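PDB 2J13: polysaccharide deacetylase, which probably removes acetyl groups from N-acetylated sugars of bacterial cell-wall peptidoglycan, as a metal-dependent carbohydrate esterase of family 4. Local coordinates for residues Lys72-Leu77 / Lys104-Ile109; Phe86-His91 / Asp98-Met103; Glu138-Lys141 / Glu147-Tyr150. All coordinates share one frame; numbering follows the deposited sequence. Where two conformers were deposited one is given.

All three contacts belong to the β/α framework of the NodB homology domain. Along the chain, contact 2 lies within the span bridged by contact 1, and contact 3 comes after both. Centre to centre, contact 2 is about 11 Å from each of the others, which are about 17 Å apart. Contacts 1 and 2 share helix 97-105: its R102 reaches D75 on helix 70-80, and F86 of strand 84-88 packs on L77. Contact 3 brings in helix 125-143, whose I139 meets V88 of the same strand. The contacts thus pack helices around strand 84-88, which leads to T89, touching the zinc ligand H113, and to H91, which binds a zinc ion.

Contact 1: residues Lys72-Leu77 / Lys104-Ile109; sequences KILDVL and KDEGHI
In the β/α fold of the NodB homology domain, helix 70-80 is joined to the turn after helix 97-105 by L74 and L77 on one side and E106 and H108 on the other. Both leucines approach the H108 imidazole obliquely from the same side, toward its NE2 end, while the carbonyl O of E106 stands over the other face. L74 CD2 lies 3.7 Å from H108 CD2, and L77 CD1 is 3.7 Å from H108 CE1, so each leucine touches a different ring carbon. The imidazole gets there with its CG beside the backbone N and anti to the carbonyl carbon (chi1 -57°). E106, the first residue to leave helical geometry, stretches its extended side chain toward L74 CB, and its OE2 forms salt bridges with R102 and K78. R102 also pairs with D75, so this arginine ties the two helices together. A single water completes the junction: it donates to L74 O at 2.8 Å and to E106 OE1 at 2.8 Å, and sits in the plane of the H108 ring, at its edge, 2.9 Å from NE2. The ring's rotation is held from both nitrogens, NE2 by this water and ND1, next to CG, by A84 N.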
ATOM      1  N   LYS A  72     -14.273  10.365  -5.118  1.00 30.10           N
ATOM      2  CA  LYS A  72     -13.912  11.756  -4.779  1.00 30.68           C
ATOM      3  C   LYS A  72     -12.408  11.899  -4.524  1.00 29.76           C
ATOM      4  O   LYS A  72     -11.814  12.889  -4.941  1.00 29.83           O
ATOM      5  CB  LYS A  72     -14.731  12.246  -3.580  1.00 32.19           C
ATOM      6  CG  LYS A  72     -16.205  12.505  -3.912  1.00 36.08           C
ATOM      7  CD  LYS A  72     -17.062  12.520  -2.650  1.00 41.17           C
ATOM      8  CE  LYS A  72     -18.229  13.514  -2.723  1.00 43.22           C
ATOM      9  NZ  LYS A  72     -18.883  13.742  -1.394  1.00 45.17           N
ATOM     10  N   ILE A  73     -11.791  10.910  -3.858  1.00 27.56           N
ATOM     11  CA  ILE A  73     -10.324  10.852  -3.722  1.00 26.93           C
ATOM     12  C   ILE A  73      -9.677  10.823  -5.098  1.00 26.19           C
ATOM     13  O   ILE A  73      -8.724  11.560  -5.376  1.00 25.85           O
ATOM     14  CB  ILE A  73      -9.873   9.582  -2.894  1.00 26.65           C
ATOM     15  CG1 ILE A  73     -10.262   9.740  -1.441  1.00 28.70           C
ATOM     16  CG2 ILE A  73      -8.394   9.331  -3.016  1.00 26.27           C
ATOM     17  CD1 ILE A  73      -9.559  10.794  -0.709  1.00 30.73           C
ATOM     18  N   LEU A  74     -10.175   9.957  -5.968  1.00 25.39           N
ATOM     19  CA  LEU A  74      -9.591   9.813  -7.284  1.00 25.42           C
ATOM     20  C   LEU A  74      -9.729  11.132  -8.057  1.00 26.57           C
ATOM     21  O   LEU A  74      -8.828  11.514  -8.767  1.00 25.98           O
ATOM     22  CB  LEU A  74     -10.249   8.666  -8.052  1.00 25.55           C
ATOM     23  CG  LEU A  74      -9.761   7.264  -7.591  1.00 23.76           C
ATOM     24  CD1 LEU A  74     -10.700   6.177  -8.059  1.00 24.35           C
ATOM     25  CD2 LEU A  74      -8.342   7.027  -8.100  1.00 23.91           C
ATOM     26  N   ASP A  75     -10.850  11.811  -7.876  1.00 27.79           N
ATOM     27  CA  ASP A  75     -11.042  13.124  -8.553  1.00 29.12           C
ATOM     28  C   ASP A  75      -9.950  14.130  -8.110  1.00 28.64           C
ATOM     29  O   ASP A  75      -9.397  14.876  -8.927  1.00 29.66           O
ATOM     30  CB  ASP A  75     -12.421  13.688  -8.242  1.00 30.30           C
ATOM     31  CG  ASP A  75     -13.565  12.927  -8.911  1.00 32.57           C
ATOM     32  OD1 ASP A  75     -13.339  12.188  -9.886  1.00 35.20           O
ATOM     33  OD2 ASP A  75     -14.726  13.106  -8.459  1.00 37.74           O
ATOM     34  N   VAL A  76      -9.695  14.196  -6.802  1.00 28.26           N
ATOM     35  CA  VAL A  76      -8.642  15.050  -6.268  1.00 27.20           C
ATOM     36  C   VAL A  76      -7.275  14.671  -6.863  1.00 26.14           C
ATOM     37  O   VAL A  76      -6.529  15.511  -7.324  1.00 24.92           O
ATOM     38  CB  VAL A  76      -8.584  15.031  -4.737  1.00 26.96           C
ATOM     39  CG1 VAL A  76      -7.352  15.748  -4.249  1.00 26.31           C
ATOM     40  CG2 VAL A  76      -9.851  15.627  -4.115  1.00 26.92           C
ATOM     41  N   LEU A  77      -6.925  13.389  -6.857  1.00 25.75           N
ATOM     42  CA  LEU A  77      -5.619  12.971  -7.362  1.00 25.37           C
ATOM     43  C   LEU A  77      -5.420  13.318  -8.843  1.00 27.21           C
ATOM     44  O   LEU A  77      -4.315  13.671  -9.268  1.00 26.62           O
ATOM     45  CB  LEU A  77      -5.445  11.446  -7.144  1.00 24.90           C
ATOM     46  CG  LEU A  77      -5.412  11.019  -5.673  1.00 24.32           C
ATOM     47  CD1 LEU A  77      -5.399   9.441  -5.604  1.00 23.60           C
ATOM     48  CD2 LEU A  77      -4.220  11.621  -4.974  1.00 24.74           C
ATOM     49  N   LYS A 104      -6.483   2.169 -12.549  1.00 28.40           N
ATOM     50  CA  LYS A 104      -5.548   1.828 -13.618  0.50 29.53           C
ATOM     51  C   LYS A 104      -5.548   2.901 -14.708  1.00 29.75           C
ATOM     52  O   LYS A 104      -4.487   3.307 -15.157  1.00 28.53           O
ATOM     53  CB  LYS A 104      -5.877   0.458 -14.212  0.50 30.27           C
ATOM     54  CG  LYS A 104      -4.980   0.024 -15.375  0.50 31.50           C
ATOM     55  CD  LYS A 104      -5.633   0.300 -16.741  0.50 32.31           C
ATOM     56  CE  LYS A 104      -4.910  -0.376 -17.877  0.50 31.49           C
ATOM     57  NZ  LYS A 104      -3.654   0.309 -18.292  0.50 31.35           N
ATOM     58  N   ASP A 105      -6.730   3.349 -15.083  1.00 30.60           N
ATOM     59  CA  ASP A 105      -6.903   4.296 -16.194  1.00 32.77           C
ATOM     60  C   ASP A 105      -6.352   5.667 -15.878  1.00 32.69           C
ATOM     61  O   ASP A 105      -5.897   6.370 -16.790  1.00 33.82           O
ATOM     62  CB  ASP A 105      -8.381   4.395 -16.591  1.00 33.88           C
ATOM     63  CG  ASP A 105      -8.923   3.102 -17.206  1.00 37.85           C
ATOM     64  OD1 ASP A 105      -8.117   2.222 -17.601  1.00 43.89           O
ATOM     65  OD2 ASP A 105     -10.166   2.943 -17.280  1.00 42.57           O
ATOM     66  N   GLU A 106      -6.367   6.056 -14.601  1.00 31.62           N
ATOM     67  CA  GLU A 106      -5.894   7.394 -14.196  1.00 30.92           C
ATOM     68  C   GLU A 106      -4.461   7.457 -13.637  1.00 30.35           C
ATOM     69  O   GLU A 106      -4.079   8.434 -12.991  1.00 31.15           O
ATOM     70  CB  GLU A 106      -6.909   8.030 -13.254  1.00 30.74           C
ATOM     71  CG  GLU A 106      -8.298   8.097 -13.915  1.00 31.48           C
ATOM     72  CD  GLU A 106      -9.438   8.487 -13.018  1.00 32.19           C
ATOM     73  OE1 GLU A 106      -9.204   8.995 -11.895  1.00 31.67           O
ATOM     74  OE2 GLU A 106     -10.615   8.314 -13.483  1.00 35.09           O
ATOM     75  N   GLY A 107      -3.660   6.434 -13.903  1.00 28.75           N
ATOM     76  CA  GLY A 107      -2.232   6.490 -13.666  1.00 27.96           C
ATOM     77  C   GLY A 107      -1.752   6.036 -12.296  1.00 27.29           C
ATOM     78  O   GLY A 107      -0.624   6.333 -11.912  1.00 28.55           O
ATOM     79  N   HIS A 108      -2.596   5.299 -11.577  1.00 25.21           N
ATOM     80  CA  HIS A 108      -2.209   4.795 -10.247  1.00 23.61           C
ATOM     81  C   HIS A 108      -1.684   3.366 -10.327  1.00 23.83           C
ATOM     82  O   HIS A 108      -1.709   2.738 -11.409  1.00 25.80           O
ATOM     83  CB  HIS A 108      -3.370   4.918  -9.296  1.00 23.42           C
ATOM     84  CG  HIS A 108      -3.870   6.315  -9.204  1.00 22.23           C
ATOM     85  ND1 HIS A 108      -3.092   7.348  -8.723  1.00 22.48           N
ATOM     86  CD2 HIS A 108      -5.028   6.870  -9.624  1.00 24.28           C
ATOM     87  CE1 HIS A 108      -3.776   8.473  -8.807  1.00 24.51           C
ATOM     88  NE2 HIS A 108      -4.948   8.214  -9.355  1.00 24.77           N
ATOM     89  N   ILE A 109      -1.147   2.881  -9.208  1.00 21.72           N
ATOM     90  CA  ILE A 109      -0.681   1.489  -9.123  1.00 20.71           C
ATOM     91  C   ILE A 109      -1.641   0.782  -8.216  1.00 20.17           C
ATOM     92  O   ILE A 109      -2.014   1.334  -7.165  1.00 19.87           O
ATOM     93  CB  ILE A 109       0.719   1.409  -8.564  1.00 22.04           C
ATOM     94  CG1 ILE A 109       1.686   2.094  -9.520  1.00 22.18           C
ATOM     95  CG2 ILE A 109       1.101  -0.043  -8.270  1.00 22.17           C
ATOM     96  CD1 ILE A 109       3.036   2.320  -8.918  1.00 25.11           C
TER
HETATM   97  O   HOH W   1      -7.115   9.833 -10.292  1.00 27.95           O

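Contact 2: residues Phe86-His91 / Asp98-Met103; sequences FFVTGH and DLLLRM. With ZN (zinc ion), chain E.
M103 of helix 97-105 packs on F86 of strand 84-88 in a Met-aromatic contact, the tight part of this strand-helix pairing. The methionine runs extended beyond CG, which lays its chain across the phenylalanine. M103 CG stands over one ring face as a CH-pi contact, 4.2 Å from the F86 centroid and 24° off the normal. The sulfur has slid further out: M103 SD is 4.4 Å from that centroid, oblique to the ring, and it rests against F86 CB at 3.6 Å. The terminal methyl continues the line, with M103 CE 3.8 Å from F86 CD2.

The packing thins toward V88: its CG1 is 4.3 Å from M103 SD, and its 4.0 Å approach to L100 CD1, one turn back along the helix, is less certain, since L100 was deposited in two conformers. Beyond V88 the chain moves away from helix 97-105. T89 caps the next helix with its OG1 on Y92 N, and the exposed H91 binds a zinc ion through ND1 at 1.9 Å, with a water as a further ligand.

The short strand and helix axes run at 143°, roughly antiparallel, in a beta-alpha-beta crossover whose helices 90-95 and 97-105 join strand 84-88 to its parallel neighbour 109-112. Around them, L74 and L77 of helix 70-80 and F61 of strand 56-63 press on F86, while I93 touches both V88 and L100.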
ATOM      1  N   PHE A  86      -3.106   2.011  -4.423  1.00 16.93           N
ATOM      2  CA  PHE A  86      -4.295   1.516  -3.743  1.00 17.43           C
ATOM      3  C   PHE A  86      -4.095   0.013  -3.550  1.00 17.22           C
ATOM      4  O   PHE A  86      -4.057  -0.741  -4.533  1.00 17.03           O
ATOM      5  CB  PHE A  86      -5.548   1.759  -4.589  1.00 18.99           C
ATOM      6  CG  PHE A  86      -5.873   3.225  -4.771  1.00 20.01           C
ATOM      7  CD1 PHE A  86      -5.271   3.950  -5.771  1.00 21.24           C
ATOM      8  CD2 PHE A  86      -6.743   3.856  -3.909  1.00 20.34           C
ATOM      9  CE1 PHE A  86      -5.538   5.306  -5.918  1.00 21.67           C
ATOM     10  CE2 PHE A  86      -7.046   5.227  -4.071  1.00 19.93           C
ATOM     11  CZ  PHE A  86      -6.437   5.924  -5.100  1.00 20.92           C
ATOM     12  N   PHE A  87      -3.967  -0.396  -2.286  1.00 16.17           N
ATOM     13  CA  PHE A  87      -3.813  -1.802  -1.920  1.00 16.05           C
ATOM     14  C   PHE A  87      -5.187  -2.384  -1.742  1.00 16.75           C
ATOM     15  O   PHE A  87      -5.869  -2.055  -0.792  1.00 19.63           O
ATOM     16  CB  PHE A  87      -2.990  -1.942  -0.611  1.00 16.01           C
ATOM     17  CG  PHE A  87      -1.564  -1.601  -0.786  1.00 15.29           C
ATOM     18  CD1 PHE A  87      -0.658  -2.537  -1.240  1.00 15.92           C
ATOM     19  CD2 PHE A  87      -1.087  -0.321  -0.440  1.00 15.59           C
ATOM     20  CE1 PHE A  87       0.693  -2.194  -1.432  1.00 16.27           C
ATOM     21  CE2 PHE A  87       0.243   0.009  -0.665  1.00 17.44           C
ATOM     22  CZ  PHE A  87       1.143  -0.946  -1.139  1.00 17.27           C
ATOM     23  N   VAL A  88      -5.602  -3.231  -2.680  1.00 17.13           N
ATOM     24  CA  VAL A  88      -6.986  -3.750  -2.755  1.00 17.47           C
ATOM     25  C   VAL A  88      -7.127  -5.200  -2.279  1.00 17.72           C
ATOM     26  O   VAL A  88      -6.220  -6.013  -2.453  1.00 17.37           O
ATOM     27  CB  VAL A  88      -7.568  -3.630  -4.214  1.00 18.73           C
ATOM     28  CG1 VAL A  88      -7.503  -2.151  -4.670  1.00 18.33           C
ATOM     29  CG2 VAL A  88      -6.818  -4.554  -5.159  1.00 18.49           C
ATOM     30  N   THR A  89      -8.273  -5.512  -1.682  1.00 19.23           N
ATOM     31  CA  THR A  89      -8.606  -6.899  -1.359  1.00 20.44           C
ATOM     32  C   THR A  89      -9.491  -7.536  -2.452  1.00 22.57           C
ATOM     33  O   THR A  89      -9.994  -6.862  -3.336  1.00 22.90           O
ATOM     34  CB  THR A  89      -9.360  -6.991  -0.042  1.00 21.50           C
ATOM     35  OG1 THR A  89     -10.650  -6.364  -0.154  1.00 22.34           O
ATOM     36  CG2 THR A  89      -8.546  -6.371   1.129  1.00 20.68           C
ATOM     37  N   GLY A  90      -9.725  -8.832  -2.347  1.00 24.63           N
ATOM     38  CA  GLY A  90     -10.650  -9.526  -3.265  1.00 25.99           C
ATOM     39  C   GLY A  90     -12.092  -9.057  -3.174  1.00 27.68           C
ATOM     40  O   GLY A  90     -12.769  -8.927  -4.211  1.00 29.69           O
ATOM     41  N   HIS A  91     -12.571  -8.769  -1.965  1.00 28.74           N
ATOM     42  CA  HIS A  91     -13.914  -8.243  -1.766  1.00 30.18           C
ATOM     43  C   HIS A  91     -14.063  -6.913  -2.469  1.00 29.70           C
ATOM     44  O   HIS A  91     -15.048  -6.644  -3.139  1.00 30.00           O
ATOM     45  CB  HIS A  91     -14.208  -8.061  -0.274  1.00 32.01           C
ATOM     46  CG  HIS A  91     -15.531  -7.409   0.025  1.00 36.33           C
ATOM     47  ND1 HIS A  91     -16.731  -8.093  -0.020  1.00 39.39           N
ATOM     48  CD2 HIS A  91     -15.837  -6.145   0.402  1.00 38.21           C
ATOM     49  CE1 HIS A  91     -17.717  -7.275   0.299  1.00 40.62           C
ATOM     50  NE2 HIS A  91     -17.204  -6.088   0.563  1.00 41.10           N
ATOM     51  N   ASP A  98     -15.620  -0.813 -11.153  1.00 31.79           N
ATOM     52  CA  ASP A  98     -15.504   0.469 -11.832  1.00 32.26           C
ATOM     53  C   ASP A  98     -14.444   1.387 -11.217  1.00 31.32           C
ATOM     54  O   ASP A  98     -13.680   2.012 -11.944  1.00 30.03           O
ATOM     55  CB  ASP A  98     -16.880   1.146 -11.892  1.00 33.83           C
ATOM     56  CG  ASP A  98     -17.817   0.452 -12.857  1.00 38.23           C
ATOM     57  OD1 ASP A  98     -17.338  -0.286 -13.762  1.00 42.15           O
ATOM     58  OD2 ASP A  98     -19.040   0.649 -12.702  1.00 44.89           O
ATOM     59  N   LEU A  99     -14.370   1.418  -9.886  1.00 30.34           N
ATOM     60  CA  LEU A  99     -13.324   2.184  -9.194  1.00 29.32           C
ATOM     61  C   LEU A  99     -11.938   1.596  -9.492  1.00 28.95           C
ATOM     62  O   LEU A  99     -10.982   2.331  -9.718  1.00 29.83           O
ATOM     63  CB  LEU A  99     -13.599   2.266  -7.689  1.00 29.80           C
ATOM     64  CG  LEU A  99     -14.697   3.257  -7.309  1.00 29.53           C
ATOM     65  CD1 LEU A  99     -15.104   3.054  -5.842  1.00 29.49           C
ATOM     66  CD2 LEU A  99     -14.282   4.704  -7.576  1.00 30.88           C
ATOM     67  N   LEU A 100     -11.833   0.264  -9.528  1.00 27.58           N
ATOM     68  CA  LEU A 100     -10.598  -0.388  -9.878  0.50 27.26           C
ATOM     69  C   LEU A 100     -10.084   0.047 -11.261  1.00 27.88           C
ATOM     70  O   LEU A 100      -8.919   0.342 -11.441  1.00 27.35           O
ATOM     71  CB  LEU A 100     -10.821  -1.890  -9.788  0.50 27.57           C
ATOM     72  CG  LEU A 100      -9.650  -2.833  -9.656  0.50 26.23           C
ATOM     73  CD1 LEU A 100      -8.931  -2.689  -8.316  0.50 26.64           C
ATOM     74  CD2 LEU A 100     -10.206  -4.232  -9.818  0.50 26.45           C
ATOM     75  N   LEU A 101     -10.998   0.108 -12.242  1.00 28.62           N
ATOM     76  CA  LEU A 101     -10.648   0.552 -13.556  1.00 30.09           C
ATOM     77  C   LEU A 101     -10.225   2.021 -13.581  1.00 29.99           C
ATOM     78  O   LEU A 101      -9.351   2.380 -14.354  1.00 31.00           O
ATOM     79  CB  LEU A 101     -11.814   0.270 -14.510  1.00 30.51           C
ATOM     80  CG  LEU A 101     -11.955  -1.239 -14.740  1.00 33.00           C
ATOM     81  CD1 LEU A 101     -13.249  -1.551 -15.470  1.00 36.46           C
ATOM     82  CD2 LEU A 101     -10.766  -1.742 -15.543  1.00 34.57           C
ATOM     83  N   ARG A 102     -10.835   2.862 -12.758  1.00 30.06           N
ATOM     84  CA  ARG A 102     -10.358   4.259 -12.612  1.00 29.25           C
ATOM     85  C   ARG A 102      -8.932   4.287 -12.094  1.00 28.52           C
ATOM     86  O   ARG A 102      -8.108   5.083 -12.504  1.00 27.43           O
ATOM     87  CB  ARG A 102     -11.241   5.055 -11.645  1.00 29.81           C
ATOM     88  CG  ARG A 102     -12.624   5.427 -12.196  1.00 31.46           C
ATOM     89  CD  ARG A 102     -13.263   6.534 -11.423  1.00 32.00           C
ATOM     90  NE  ARG A 102     -12.495   7.770 -11.520  1.00 31.60           N
ATOM     91  CZ  ARG A 102     -12.686   8.832 -10.745  1.00 31.16           C
ATOM     92  NH1 ARG A 102     -13.631   8.836  -9.826  1.00 31.97           N
ATOM     93  NH2 ARG A 102     -11.928   9.902 -10.899  1.00 32.85           N
ATOM     94  N   MET A 103      -8.618   3.418 -11.140  1.00 27.56           N
ATOM     95  CA  MET A 103      -7.272   3.410 -10.606  1.00 27.11           C
ATOM     96  C   MET A 103      -6.230   3.163 -11.704  1.00 28.09           C
ATOM     97  O   MET A 103      -5.231   3.887 -11.813  1.00 28.50           O
ATOM     98  CB  MET A 103      -7.180   2.368  -9.484  1.00 27.57           C
ATOM     99  CG  MET A 103      -7.976   2.737  -8.236  1.00 25.57           C
ATOM    100  SD  MET A 103      -8.067   1.273  -7.140  1.00 25.83           S
ATOM    101  CE  MET A 103      -9.283   1.813  -5.921  1.00 27.86           C
TER
HETATM  102 ZN    ZN E1239     -17.008  -9.917  -0.184  1.00 57.55          ZN
HETATM  103  O   HOH W   2     -17.770 -10.630  -2.241  1.00 64.53           O

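Contact 3: residues Glu138-Lys141 / Glu147-Tyr150; sequences EIKK and EVKY
A water held by three groups bridges K140 NZ, the E147 carboxylate and the backbone N of V148: it accepts from K140 NZ at 2.9 Å and from V148 N at 2.9 Å, and donates to E147 OE1, also at 2.9 Å. The lysine chain is extended all the way to its amine, and its CE passes 4.1 Å from E147 CA. E147 starts out pointing away from the helix, but a bend at its second torsion (chi2 -60°) curls the carboxylate back to the water. The two charges still do not meet, with K140 NZ 4.4 Å from E147 OE1, too far apart for a direct salt bridge; the water carries the link between them on the outer, solvent-facing side. After helix 125-143, one of the helices of the β/α fold, the chain folds back, and the loop leading into strand 150-151 packs against the helix. Further in, the join is apolar. V148 sends CG2 against I139, 3.8 Å from I139 CG2 and 4.0 Å from I139 CB, the two side chains meeting at a slant. Both V148 methyls reach I139 CD1, CG1, anti to its own backbone N (chi1 176°), at 4.1 Å. I139 also touches I110, I93 and V88, while the backbone of Y150 bonds to that of N112.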
ATOM      1  N   GLU A 138      -6.394 -11.578 -10.339  1.00 22.95           N
ATOM      2  CA  GLU A 138      -7.611 -10.785 -10.535  1.00 23.89           C
ATOM      3  C   GLU A 138      -7.289  -9.347 -10.960  1.00 22.96           C
ATOM      4  O   GLU A 138      -7.936  -8.810 -11.888  1.00 23.52           O
ATOM      5  CB  GLU A 138      -8.472 -10.807  -9.286  1.00 25.47           C
ATOM      6  CG  GLU A 138      -9.902 -10.479  -9.456  1.00 28.83           C
ATOM      7  CD  GLU A 138     -10.721 -11.607 -10.149  1.00 32.91           C
ATOM      8  OE1 GLU A 138     -10.414 -12.826  -9.988  1.00 36.03           O
ATOM      9  OE2 GLU A 138     -11.689 -11.266 -10.849  1.00 36.81           O
ATOM     10  N   ILE A 139      -6.312  -8.708 -10.327  1.00 21.62           N
ATOM     11  CA  ILE A 139      -5.899  -7.366 -10.754  1.00 22.06           C
ATOM     12  C   ILE A 139      -5.496  -7.351 -12.243  1.00 22.88           C
ATOM     13  O   ILE A 139      -5.991  -6.530 -13.040  1.00 24.41           O
ATOM     14  CB  ILE A 139      -4.723  -6.818  -9.899  1.00 22.15           C
ATOM     15  CG1 ILE A 139      -5.188  -6.494  -8.484  1.00 21.78           C
ATOM     16  CG2 ILE A 139      -4.102  -5.588 -10.591  1.00 23.67           C
ATOM     17  CD1 ILE A 139      -3.979  -6.334  -7.492  1.00 21.01           C
ATOM     18  N   LYS A 140      -4.635  -8.287 -12.621  1.00 23.09           N
ATOM     19  CA  LYS A 140      -4.152  -8.412 -14.009  1.00 24.05           C
ATOM     20  C   LYS A 140      -5.266  -8.696 -14.999  1.00 24.35           C
ATOM     21  O   LYS A 140      -5.345  -8.018 -16.056  1.00 25.46           O
ATOM     22  CB  LYS A 140      -3.095  -9.492 -14.092  1.00 24.68           C
ATOM     23  CG  LYS A 140      -1.759  -9.089 -13.480  1.00 26.42           C
ATOM     24  CD  LYS A 140      -0.822 -10.269 -13.424  1.00 29.32           C
ATOM     25  CE  LYS A 140       0.513  -9.866 -12.872  1.00 31.93           C
ATOM     26  NZ  LYS A 140       1.485 -10.957 -12.978  1.00 34.51           N
ATOM     27  N   LYS A 141      -6.165  -9.610 -14.657  1.00 23.96           N
ATOM     28  CA  LYS A 141      -7.274  -9.978 -15.605  1.00 24.11           C
ATOM     29  C   LYS A 141      -8.309  -8.853 -15.712  1.00 24.89           C
ATOM     30  O   LYS A 141      -8.775  -8.547 -16.816  1.00 25.66           O
ATOM     31  CB  LYS A 141      -7.994 -11.218 -15.130  1.00 24.90           C
ATOM     32  CG  LYS A 141      -7.195 -12.487 -15.209  1.00 26.56           C
ATOM     33  CD  LYS A 141      -6.886 -12.908 -16.645  1.00 28.15           C
ATOM     34  CE  LYS A 141      -6.364 -14.339 -16.753  1.00 31.11           C
ATOM     35  NZ  LYS A 141      -5.788 -14.643 -18.113  1.00 29.63           N
ATOM     36  N   GLU A 147       2.058  -5.778 -13.982  1.00 28.73           N
ATOM     37  CA  GLU A 147       2.784  -6.395 -12.899  1.00 28.03           C
ATOM     38  C   GLU A 147       2.089  -5.978 -11.610  1.00 26.11           C
ATOM     39  O   GLU A 147       1.547  -4.878 -11.536  1.00 24.36           O
ATOM     40  CB  GLU A 147       4.223  -5.898 -12.880  1.00 29.84           C
ATOM     41  CG  GLU A 147       5.105  -6.273 -14.101  1.00 34.87           C
ATOM     42  CD  GLU A 147       5.233  -7.783 -14.293  1.00 41.90           C
ATOM     43  OE1 GLU A 147       5.131  -8.532 -13.294  1.00 46.93           O
ATOM     44  OE2 GLU A 147       5.439  -8.243 -15.449  1.00 46.77           O
ATOM     45  N   VAL A 148       2.128  -6.860 -10.620  1.00 24.02           N
ATOM     46  CA  VAL A 148       1.674  -6.544  -9.263  1.00 22.83           C
ATOM     47  C   VAL A 148       2.879  -6.820  -8.361  1.00 23.00           C
ATOM     48  O   VAL A 148       3.158  -7.974  -8.018  1.00 23.99           O
ATOM     49  CB  VAL A 148       0.452  -7.366  -8.855  1.00 23.09           C
ATOM     50  CG1 VAL A 148       0.061  -7.079  -7.409  1.00 22.31           C
ATOM     51  CG2 VAL A 148      -0.766  -7.117  -9.815  1.00 22.40           C
ATOM     52  N   LYS A 149       3.590  -5.772  -7.970  1.00 22.43           N
ATOM     53  CA  LYS A 149       4.878  -5.861  -7.284  0.50 22.55           C
ATOM     54  C   LYS A 149       4.778  -5.655  -5.773  1.00 21.65           C
ATOM     55  O   LYS A 149       5.690  -6.003  -5.035  1.00 22.97           O
ATOM     56  CB  LYS A 149       5.812  -4.761  -7.813  0.50 22.99           C
ATOM     57  CG  LYS A 149       6.210  -4.855  -9.309  0.50 24.36           C
ATOM     58  CD  LYS A 149       7.595  -4.249  -9.518  0.50 25.73           C
ATOM     59  CE  LYS A 149       7.633  -2.739  -9.262  0.50 25.59           C
ATOM     60  NZ  LYS A 149       9.015  -2.076  -9.120  0.50 25.62           N
ATOM     61  N   TYR A 150       3.685  -5.038  -5.326  1.00 19.75           N
ATOM     62  CA  TYR A 150       3.601  -4.472  -3.966  1.00 19.08           C
ATOM     63  C   TYR A 150       2.504  -5.156  -3.157  1.00 19.06           C
ATOM     64  O   TYR A 150       1.353  -5.164  -3.556  1.00 19.30           O
ATOM     65  CB  TYR A 150       3.372  -2.959  -4.032  1.00 20.25           C
ATOM     66  CG  TYR A 150       4.382  -2.280  -4.913  1.00 21.11           C
ATOM     67  CD1 TYR A 150       5.731  -2.261  -4.577  1.00 22.45           C
ATOM     68  CD2 TYR A 150       4.002  -1.684  -6.103  1.00 22.77           C
ATOM     69  CE1 TYR A 150       6.668  -1.658  -5.418  1.00 22.68           C
ATOM     70  CE2 TYR A 150       4.914  -1.100  -6.925  1.00 21.61           C
ATOM     71  CZ  TYR A 150       6.247  -1.094  -6.590  1.00 22.84           C
ATOM     72  OH  TYR A 150       7.166  -0.493  -7.444  1.00 25.47           O
TER
HETATM   73  O   HOH W   3       3.285  -9.457 -11.328  1.00 32.56           O